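PDB 2C9E: peridinin-chlorophyll A protein from Amphidinium carterae, which probably serves as a water-soluble light-harvesting antenna, binding peridinin and chlorophyll a to capture solar energy in the blue-green range. Local coordinates for residues A66-S71 with V228-N233; S76-A81 with G221-L226; S204-T209 with A289-A294. One frame throughout, in Å; residues are numbered along the deposited sequence.

From the N terminus, helix 60-77 supplies residues 66-71 to contact 1, and its end with the following turn, 76-81, supplies contact 2. Residues 204-209 of helix 201-213 then open contact 3. The next helix, 215-231, closes contact 2 with 221-226 and contact 1 with 228-233, so contact 2 nests inside contact 1. Contact 3 closes last, at 289-294 before helix 293-302, and crosses both. Contacts 1 and 2 tie the same helix pair across the two halves of the chain and share a magnesium ion, through Ser71 and Asp223. Contact 3 lies within the C-terminal half and meets contact 2 where Phe290 packs on Gly221 and Thr225.

Contact 1: A66-S71 with V228-N233; sequences AVEAHS and VALTMN. With MG (magnesium ion), chain L; CLA (chlorophyll a), chain B.
Residues 66-71 of helix 60-77 bring Val67 and Glu68 against Leu230 and, on another side, the flat ring of His70 against a chlorophyll a. One face of that ring lies over pyrrole carbon C1C, which sits toward the imidazole rim, with NE2 3.4 Å from C1C. Both ring nitrogens are engaged in the ring plane, which sets the turn of the imidazole. ND1 donates an almost straight bond to Ala66 O (2.8 Å, 170°) and approaches from above the carbonyl plane; the backbone N of His70 shares that oxygen from its other face. At the other nitrogen, His70 NE2 is 2.6 Å from a water O. The same water is the ligand of the chlorophyll magnesium.

Across the helices the meeting is apolar. With CG1 anti to the backbone N (chi1 172°), Val67 turns that methyl onto Leu230 CD2 at 3.7 Å as the two side chains slide past each other. Glu68 contributes its aliphatic CG, 3.9 Å from Leu230 CG. A peridinin also touches Val67 and Leu230. One turn on, Ser71 holds a magnesium ion through both O and OG (2.4 Å for OG), a site completed by Asp75 and Asp223. The arrangement is that of a helix-helix contact lining a pigment pocket, with a histidine holding the water that is the axial ligand of the chlorophyll magnesium.

Contact 2: S76-A81 with G221-L226; sequences SAKKNA and GIDKTL. Unlike the reference sequence in segment 76-81: Lys79 (reference Thr). With MG (magnesium ion), chain L.
Lys78 and Asp223 carry this contact, their side chains crossing at about a right angle. Lys78 leaves helix 60-77 at its end, where the chain enters a type I turn from Ala77 to Asn80. Its CG is wedged between backbone N and carbonyl carbon (chi1 67°), and from there the chain runs fully extended to the helix 215-231 side. The ammonium group is shared between Asp220, its stronger partner, and Asp223. NZ donates to Asp223 OD2 on its anti lone pair, the one away from OD1, in a salt bridge of 2.8 Å. The inner side of the carboxylate belongs to the metal: Asp223 grips the magnesium ion with both oxygens, OD1 at 2.5 Å and OD2 at 2.6 Å. OD2 therefore serves ammonium and metal at once. Lys78 NZ also donates to a water O 2.8 Å away, which Lys224 NZ reaches weakly. Lys224 pairs with Asp220 too, which probably eases the approach of its NZ to that of Lys78, 4.8 Å apart. The chemistry suggests a shared network of charge: the lysine likely helps offset the gathered carboxylates and holds Asp223 in place for two-oxygen coordination.

Contact 3: S204-T209 with A289-A294; sequences SKYIET and AFPGNA. With CLA (chlorophyll a), chain C.
With CG of Tyr206 anti to the backbone N (chi1 -176°), its ring is carried across to residues 289-294, while Phe290 puts CG anti to its carbonyl carbon (chi1 -70°) and leads its own ring off toward the chlorophyll a tail. The two side chains cross at about a right angle, the phenol OH lying 3.4 Å from Phe290 CB. That OH donates to Pro291 O at 2.6 Å, in the carbonyl plane with a C=O...O angle of 157°; the acceptor also lies near the plane of the phenol ring, at its edge. The carbonyl belongs to a type II turn from Phe290 to Asn293, in which Gly292 has the positive phi that favours glycine and serves as N-cap of helix 293-302.

Carbon C5 of the chlorophyll tail sits over the centre of one Phe290 face, 3.5 Å above it, in CH-pi fashion. The branching methyl C4 nestles 3.5 Å from Phe290 CB, with Tyr206 OH at 3.6 Å and Asn293 OD1 at 3.7 Å. Replacing Phe290 by an alanine would probably leave this part of the tail without its aromatic support and open a gap beside Met218 and Ile222. Asn293 OD1 accepts from Gln297, itself hydrogen-bonded to the chlorophyll through NE2. The buried OH and Asn293 OD1 thus each keep a hydrogen-bond partner beside the apolar tail, while the Phe290 face supplies apolar surface.

Contact 1: A66-S71 with V228-N233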
# COMPACT_ATOMS: atom_id res chain seq x y z
N ALA A 66 5.10 -12.82 -3.08
CA ALA A 66 4.87 -11.68 -4.00
C ALA A 66 5.61 -10.41 -3.54
O ALA A 66 6.19 -9.70 -4.37
CB ALA A 66 3.36 -11.41 -4.11
N VAL A 67 5.56 -10.12 -2.25
CA VAL A 67 6.25 -8.97 -1.67
C VAL A 67 7.78 -9.25 -1.75
O VAL A 67 8.56 -8.36 -2.12
CB VAL A 67 5.81 -8.75 -0.17
CG1 VAL A 67 6.66 -7.69 0.49
CG2 VAL A 67 4.38 -8.26 -0.12
N GLU A 68 8.20 -10.47 -1.42
CA GLU A 68 9.63 -10.82 -1.49
C GLU A 68 10.13 -10.54 -2.92
O GLU A 68 11.19 -9.93 -3.10
CB GLU A 68 9.88 -12.31 -1.16
CG GLU A 68 9.49 -12.71 0.28
CD GLU A 68 9.71 -14.22 0.65
OE1 GLU A 68 8.87 -15.10 0.27
OE2 GLU A 68 10.72 -14.52 1.35
N ALA A 69 9.35 -10.97 -3.91
CA ALA A 69 9.71 -10.77 -5.32
C ALA A 69 9.89 -9.29 -5.69
O ALA A 69 10.80 -8.93 -6.46
CB ALA A 69 8.66 -11.37 -6.22
N HIS A 70 9.04 -8.41 -5.12
CA HIS A 70 9.17 -6.99 -5.42
C HIS A 70 10.42 -6.50 -4.76
O HIS A 70 11.14 -5.72 -5.33
CB HIS A 70 7.96 -6.18 -4.91
CG HIS A 70 6.77 -6.26 -5.81
ND1 HIS A 70 5.90 -7.33 -5.79
CD2 HIS A 70 6.32 -5.42 -6.78
CE1 HIS A 70 4.95 -7.14 -6.71
NE2 HIS A 70 5.18 -5.99 -7.32
N SER A 71 10.67 -6.96 -3.53
CA SER A 71 11.86 -6.50 -2.84
C SER A 71 13.11 -6.96 -3.61
O SER A 71 14.10 -6.22 -3.74
CB SER A 71 11.94 -7.05 -1.43
OG SER A 71 13.23 -6.72 -0.91
N VAL A 228 11.12 -4.41 5.88
CA VAL A 228 10.57 -4.39 7.26
C VAL A 228 9.27 -5.21 7.35
O VAL A 228 9.04 -5.93 8.34
CB VAL A 228 10.27 -2.96 7.73
CG1 VAL A 228 9.30 -2.96 8.85
CG2 VAL A 228 11.54 -2.30 8.18
N ALA A 229 8.43 -5.12 6.31
CA ALA A 229 7.19 -5.85 6.34
C ALA A 229 7.45 -7.36 6.38
O ALA A 229 6.72 -8.10 7.03
CB ALA A 229 6.34 -5.49 5.13
N LEU A 230 8.48 -7.84 5.68
CA LEU A 230 8.73 -9.28 5.68
C LEU A 230 9.19 -9.83 7.05
O LEU A 230 9.07 -11.01 7.29
CB LEU A 230 9.73 -9.67 4.59
CG LEU A 230 9.29 -10.06 3.16
CD1 LEU A 230 7.85 -10.41 3.04
CD2 LEU A 230 9.66 -8.97 2.23
N THR A 231 9.67 -8.96 7.94
CA THR A 231 10.08 -9.37 9.31
C THR A 231 8.89 -9.35 10.28
O THR A 231 9.01 -9.82 11.42
CB THR A 231 11.10 -8.42 9.97
OG1 THR A 231 10.45 -7.16 10.21
CG2 THR A 231 12.37 -8.23 9.11
N MET A 232 7.76 -8.78 9.87
CA MET A 232 6.61 -8.76 10.75
C MET A 232 5.85 -10.10 10.78
O MET A 232 5.87 -10.87 9.81
CB MET A 232 5.59 -7.68 10.35
CG MET A 232 6.15 -6.28 10.36
SD MET A 232 4.98 -5.06 9.74
CE MET A 232 5.59 -3.60 10.68
N ASN A 233 5.14 -10.32 11.87
CA ASN A 233 4.31 -11.49 12.05
C ASN A 233 3.08 -11.33 11.16
O ASN A 233 2.27 -10.42 11.36
CB ASN A 233 3.86 -11.59 13.50
CG ASN A 233 3.12 -12.88 13.79
OD1 ASN A 233 1.90 -13.03 13.56
ND2 ASN A 233 3.86 -13.85 14.30
MG MG L . 15.20 -5.58 -1.55
MG CLA B . 2.13 -3.60 -8.21
CHA CLA B . -0.78 -3.73 -10.26
CHB CLA B . 3.17 -0.76 -10.02
CHC CLA B . 4.36 -2.72 -5.72
CHD CLA B . 0.62 -5.93 -6.10
NA CLA B . 1.24 -2.39 -9.87
C1A CLA B . 0.10 -2.71 -10.62
C2A CLA B . 0.00 -1.81 -11.85
C3A CLA B . 1.31 -0.99 -11.83
C4A CLA B . 1.97 -1.35 -10.51
CMA CLA B . 2.21 -1.40 -13.07
CAA CLA B . -1.17 -0.83 -11.86
CBA CLA B . -1.21 -0.02 -10.58
CGA CLA B . -2.27 1.06 -10.62
O1A CLA B . -3.44 0.75 -10.84
O2A CLA B . -1.96 2.35 -10.42
NB CLA B . 3.61 -2.11 -7.99
C1B CLA B . 3.90 -1.10 -8.88
C2B CLA B . 5.13 -0.45 -8.44
C3B CLA B . 5.48 -1.01 -7.24
C4B CLA B . 4.45 -1.97 -6.90
CMB CLA B . 5.96 0.65 -9.15
CAB CLA B . 6.76 -0.58 -6.65
CBB CLA B . 7.27 -1.18 -5.49
NC CLA B . 2.44 -4.21 -6.27
C1C CLA B . 3.44 -3.74 -5.42
C2C CLA B . 3.41 -4.52 -4.20
C3C CLA B . 2.38 -5.42 -4.30
C4C CLA B . 1.77 -5.25 -5.62
CMC CLA B . 4.46 -4.42 -3.02
CAC CLA B . 2.01 -6.42 -3.22
CBC CLA B . 2.38 -7.85 -3.66
ND CLA B . 0.32 -4.57 -8.10
C1D CLA B . -0.07 -5.61 -7.29
C2D CLA B . -1.29 -6.22 -7.81
C3D CLA B . -1.59 -5.54 -8.93
C4D CLA B . -0.58 -4.55 -9.13
CMD CLA B . -2.11 -7.39 -7.25
CAD CLA B . -2.53 -5.40 -10.02
OBD CLA B . -3.41 -6.17 -10.42
CBD CLA B . -2.21 -4.06 -10.72
CGD CLA B . -2.28 -4.22 -12.22
O1D CLA B . -1.25 -4.54 -12.86
O2D CLA B . -3.47 -4.01 -12.85
CED CLA B . -3.66 -4.21 -14.21
C1 CLA B . -3.05 3.27 -10.13
C2 CLA B . -3.48 3.06 -8.76
C3 CLA B . -4.74 2.72 -8.34
C4 CLA B . -5.90 2.53 -9.31
C5 CLA B . -5.13 2.53 -6.89
C6 CLA B . -3.95 2.71 -5.89
C7 CLA B . -4.46 2.63 -4.45
C8 CLA B . -3.36 2.83 -3.41
C9 CLA B . -2.38 1.64 -3.41
C10 CLA B . -4.00 3.09 -2.05
C11 CLA B . -3.00 3.50 -0.97
C12 CLA B . -3.60 3.78 0.44
C13 CLA B . -2.52 4.15 1.49
C14 CLA B . -3.08 4.17 2.90
C15 CLA B . -1.90 5.52 1.15
C16 CLA B . -0.73 5.89 2.04
C17 CLA B . -0.12 7.16 1.55
C18 CLA B . 1.07 7.67 2.38
C19 CLA B . 0.70 8.13 3.77
C20 CLA B . 1.75 8.79 1.64
O HOH W 1 3.55 -5.03 -9.09

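Contact 2: S76-A81 with G221-L226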
# COMPACT_ATOMS: atom_id res chain seq x y z
N SER A 76 17.66 -4.67 -7.93
CA SER A 76 18.29 -4.38 -9.23
C SER A 76 17.82 -3.05 -9.84
O SER A 76 18.57 -2.36 -10.55
CB SER A 76 18.04 -5.53 -10.25
OG SER A 76 16.66 -5.77 -10.56
N ALA A 77 16.58 -2.66 -9.54
CA ALA A 77 16.04 -1.45 -10.11
C ALA A 77 16.65 -0.21 -9.52
O ALA A 77 16.97 0.73 -10.24
CB ALA A 77 14.52 -1.42 -9.89
N LYS A 78 16.82 -0.21 -8.20
CA LYS A 78 17.27 0.99 -7.55
C LYS A 78 18.70 1.39 -7.77
O LYS A 78 19.15 2.36 -7.17
CB LYS A 78 16.94 0.97 -6.03
CG LYS A 78 17.66 -0.06 -5.16
CD LYS A 78 17.19 0.07 -3.71
CE LYS A 78 17.79 -1.01 -2.84
NZ LYS A 78 17.29 -0.92 -1.44
N LYS A 79 19.38 0.68 -8.66
CA LYS A 79 20.76 0.99 -8.99
C LYS A 79 20.85 1.84 -10.28
O LYS A 79 21.84 2.55 -10.48
CB LYS A 79 21.54 -0.29 -9.24
CG LYS A 79 21.59 -0.60 -10.74
CD LYS A 79 21.33 -2.03 -11.01
CE LYS A 79 20.98 -2.25 -12.47
NZ LYS A 79 20.74 -3.72 -12.64
N ASN A 80 19.86 1.73 -11.18
CA ASN A 80 19.86 2.52 -12.41
C ASN A 80 18.87 3.69 -12.31
O ASN A 80 17.90 3.67 -11.53
CB ASN A 80 19.60 1.64 -13.64
CG ASN A 80 18.25 0.93 -13.60
OD1 ASN A 80 17.22 1.58 -13.73
ND2 ASN A 80 18.26 -0.39 -13.43
N ALA A 81 19.14 4.75 -13.07
CA ALA A 81 18.35 5.96 -13.01
C ALA A 81 16.86 5.80 -13.36
O ALA A 81 16.01 6.56 -12.84
CB ALA A 81 18.98 7.05 -13.86
N GLY A 221 13.49 3.58 -0.23
CA GLY A 221 12.56 3.67 0.88
C GLY A 221 11.49 2.59 0.75
O GLY A 221 11.14 1.91 1.72
N ILE A 222 10.97 2.42 -0.46
CA ILE A 222 9.92 1.40 -0.65
C ILE A 222 10.49 0.03 -0.33
O ILE A 222 9.84 -0.81 0.31
CB ILE A 222 9.42 1.35 -2.10
CG1 ILE A 222 8.73 2.70 -2.46
CG2 ILE A 222 8.49 0.12 -2.28
CD1 ILE A 222 7.53 3.06 -1.55
N ASP A 223 11.71 -0.20 -0.82
CA ASP A 223 12.36 -1.47 -0.62
C ASP A 223 12.56 -1.75 0.87
O ASP A 223 12.26 -2.85 1.33
CB ASP A 223 13.71 -1.48 -1.33
CG ASP A 223 14.27 -2.86 -1.43
OD1 ASP A 223 13.45 -3.79 -1.28
OD2 ASP A 223 15.49 -3.03 -1.66
N LYS A 224 13.06 -0.76 1.62
CA LYS A 224 13.27 -0.96 3.05
C LYS A 224 11.96 -1.23 3.75
O LYS A 224 11.92 -1.97 4.74
CB LYS A 224 13.95 0.28 3.68
CG LYS A 224 15.52 0.26 3.61
CD LYS A 224 16.08 1.54 4.15
CE LYS A 224 17.61 1.52 4.18
NZ LYS A 224 18.19 1.17 2.82
N THR A 225 10.89 -0.60 3.25
CA THR A 225 9.57 -0.78 3.86
C THR A 225 9.07 -2.21 3.63
O THR A 225 8.49 -2.85 4.52
CB THR A 225 8.58 0.27 3.25
OG1 THR A 225 9.05 1.58 3.57
CG2 THR A 225 7.20 0.14 3.82
N LEU A 226 9.26 -2.72 2.42
CA LEU A 226 8.84 -4.07 2.14
C LEU A 226 9.68 -5.03 3.02
O LEU A 226 9.16 -5.94 3.61
CB LEU A 226 9.05 -4.39 0.66
CG LEU A 226 8.16 -3.62 -0.30
CD1 LEU A 226 8.20 -4.37 -1.65
CD2 LEU A 226 6.70 -3.51 0.27
MG MG L . 15.20 -5.58 -1.55
O HOH W 2 17.56 -1.84 1.17

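Contact 3: S204-T209 with A289-A294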
# COMPACT_ATOMS: atom_id res chain seq x y z
N SER A 204 -1.15 14.63 -0.44
CA SER A 204 -1.33 14.55 -1.88
C SER A 204 -0.15 15.17 -2.57
O SER A 204 0.40 14.60 -3.54
CB SER A 204 -2.60 15.28 -2.33
OG SER A 204 -3.72 14.51 -1.96
N LYS A 205 0.27 16.34 -2.10
CA LYS A 205 1.38 16.97 -2.77
C LYS A 205 2.63 16.08 -2.69
O LYS A 205 3.34 15.96 -3.69
CB LYS A 205 1.63 18.39 -2.25
CG LYS A 205 2.77 19.14 -2.97
CD LYS A 205 2.84 18.95 -4.52
CE LYS A 205 2.05 19.99 -5.38
NZ LYS A 205 0.53 19.85 -5.46
N TYR A 206 2.85 15.43 -1.54
CA TYR A 206 4.01 14.53 -1.36
C TYR A 206 3.96 13.38 -2.38
O TYR A 206 4.93 13.11 -3.10
CB TYR A 206 4.01 13.97 0.07
CG TYR A 206 5.22 13.13 0.37
CD1 TYR A 206 6.45 13.71 0.62
CD2 TYR A 206 5.17 11.72 0.29
CE1 TYR A 206 7.62 12.95 0.76
CE2 TYR A 206 6.34 10.93 0.44
CZ TYR A 206 7.55 11.56 0.68
OH TYR A 206 8.69 10.80 0.86
N ILE A 207 2.81 12.72 -2.46
CA ILE A 207 2.64 11.63 -3.40
C ILE A 207 2.86 12.08 -4.85
O ILE A 207 3.50 11.38 -5.65
CB ILE A 207 1.22 11.03 -3.25
CG1 ILE A 207 1.10 10.33 -1.87
CG2 ILE A 207 0.89 10.15 -4.45
CD1 ILE A 207 -0.33 9.85 -1.55
N GLU A 208 2.35 13.25 -5.20
CA GLU A 208 2.50 13.78 -6.55
C GLU A 208 3.94 14.14 -6.99
O GLU A 208 4.38 13.89 -8.15
CB GLU A 208 1.68 15.05 -6.69
CG GLU A 208 1.59 15.54 -8.09
CD GLU A 208 1.09 16.98 -8.22
OE1 GLU A 208 0.25 17.44 -7.40
OE2 GLU A 208 1.54 17.63 -9.18
N THR A 209 4.70 14.70 -6.05
CA THR A 209 6.03 15.20 -6.39
C THR A 209 7.24 14.60 -5.70
O THR A 209 8.34 14.87 -6.13
CB THR A 209 6.10 16.71 -6.07
OG1 THR A 209 5.96 16.85 -4.65
CG2 THR A 209 4.95 17.53 -6.75
N ALA A 289 14.15 7.01 5.75
CA ALA A 289 14.32 6.31 4.49
C ALA A 289 13.75 6.97 3.27
O ALA A 289 14.27 6.76 2.19
CB ALA A 289 13.76 4.87 4.60
N PHE A 290 12.69 7.75 3.41
CA PHE A 290 12.07 8.39 2.24
C PHE A 290 12.56 9.82 1.98
O PHE A 290 12.91 10.56 2.88
CB PHE A 290 10.54 8.39 2.40
CG PHE A 290 9.95 7.03 2.28
CD1 PHE A 290 9.98 6.14 3.36
CD2 PHE A 290 9.50 6.59 1.06
CE1 PHE A 290 9.56 4.82 3.20
CE2 PHE A 290 9.08 5.28 0.89
CZ PHE A 290 9.11 4.38 1.96
N PRO A 291 12.59 10.22 0.71
CA PRO A 291 13.05 11.60 0.46
C PRO A 291 12.00 12.63 0.92
O PRO A 291 10.82 12.35 0.86
CB PRO A 291 13.30 11.62 -1.04
CG PRO A 291 12.27 10.65 -1.55
CD PRO A 291 12.29 9.51 -0.55
N GLY A 292 12.47 13.76 1.43
CA GLY A 292 11.59 14.82 1.92
C GLY A 292 10.65 14.51 3.08
O GLY A 292 9.69 15.20 3.28
N ASN A 293 10.90 13.48 3.88
CA ASN A 293 9.97 13.20 4.96
C ASN A 293 9.97 14.21 6.09
O ASN A 293 8.92 14.49 6.63
CB ASN A 293 10.20 11.80 5.54
CG ASN A 293 9.13 11.42 6.54
OD1 ASN A 293 7.93 11.56 6.27
ND2 ASN A 293 9.57 10.91 7.72
N ALA A 294 11.13 14.74 6.44
CA ALA A 294 11.21 15.73 7.51
C ALA A 294 10.39 16.94 7.16
O ALA A 294 9.71 17.47 8.00
CB ALA A 294 12.67 16.14 7.75
MG CLA C . -1.58 3.86 8.15
CHA CLA C . 1.34 5.31 9.48
CHB CLA C . -2.64 7.01 7.18
CHC CLA C . -3.93 2.43 6.03
CHD CLA C . 0.04 0.77 8.40
NA CLA C . -0.84 5.90 8.45
C1A CLA C . 0.39 6.25 9.03
C2A CLA C . 0.59 7.75 8.95
C3A CLA C . -0.75 8.27 8.45
C4A CLA C . -1.48 7.01 7.96
CMA CLA C . -1.54 8.88 9.61
CAA CLA C . 1.71 8.11 7.97
CBA CLA C . 2.10 9.59 8.03
CGA CLA C . 3.06 9.99 6.92
O1A CLA C . 3.39 11.17 6.83
O2A CLA C . 3.57 9.02 5.94
NB CLA C . -3.10 4.59 6.94
C1B CLA C . -3.38 5.92 6.73
C2B CLA C . -4.63 6.03 6.03
C3B CLA C . -5.03 4.77 5.70
C4B CLA C . -4.01 3.84 6.22
CMB CLA C . -5.43 7.36 5.74
CAB CLA C . -6.30 4.72 4.97
CBB CLA C . -6.83 3.55 4.60
NC CLA C . -1.88 1.93 7.36
C1C CLA C . -2.95 1.55 6.56
C2C CLA C . -2.93 0.10 6.43
C3C CLA C . -1.83 -0.35 7.08
C4C CLA C . -1.16 0.80 7.66
CMC CLA C . -3.93 -0.79 5.68
CAC CLA C . -1.37 -1.79 7.22
CBC CLA C . -1.99 -2.48 8.49
ND CLA C . 0.24 3.17 8.76
C1D CLA C . 0.69 1.89 8.95
C2D CLA C . 1.80 1.87 9.86
C3D CLA C . 2.09 3.16 10.09
C4D CLA C . 1.13 3.95 9.40
CMD CLA C . 2.53 0.59 10.39
CAD CLA C . 3.03 4.08 10.69
OBD CLA C . 3.89 3.91 11.58
CBD CLA C . 2.74 5.46 10.14
CGD CLA C . 2.68 6.40 11.33
O1D CLA C . 1.61 6.63 11.87
O2D CLA C . 3.83 6.93 11.81
CED CLA C . 3.82 7.61 12.94
C1 CLA C . 4.48 9.53 4.92
C2 CLA C . 4.83 8.45 4.12
C3 CLA C . 6.04 8.10 3.54
C4 CLA C . 7.36 8.95 3.70
C5 CLA C . 6.21 6.79 2.67
C6 CLA C . 4.90 5.98 2.42
C7 CLA C . 5.16 4.61 1.75
C8 CLA C . 3.91 3.71 1.53
C9 CLA C . 4.35 2.26 1.22
C10 CLA C . 3.10 4.28 0.35
C11 CLA C . 2.01 3.35 -0.24
C12 CLA C . 1.09 4.10 -1.21
C13 CLA C . 1.77 4.85 -2.36
C14 CLA C . 0.92 5.94 -2.98
C15 CLA C . 2.20 3.84 -3.44
C16 CLA C . 1.10 3.12 -4.19
C17 CLA C . 1.70 1.94 -4.91
C18 CLA C . 0.76 1.19 -5.84
C19 CLA C . 1.50 0.05 -6.49
C20 CLA C . 0.23 2.12 -6.92
O HOH W 3 -2.89 3.61 9.80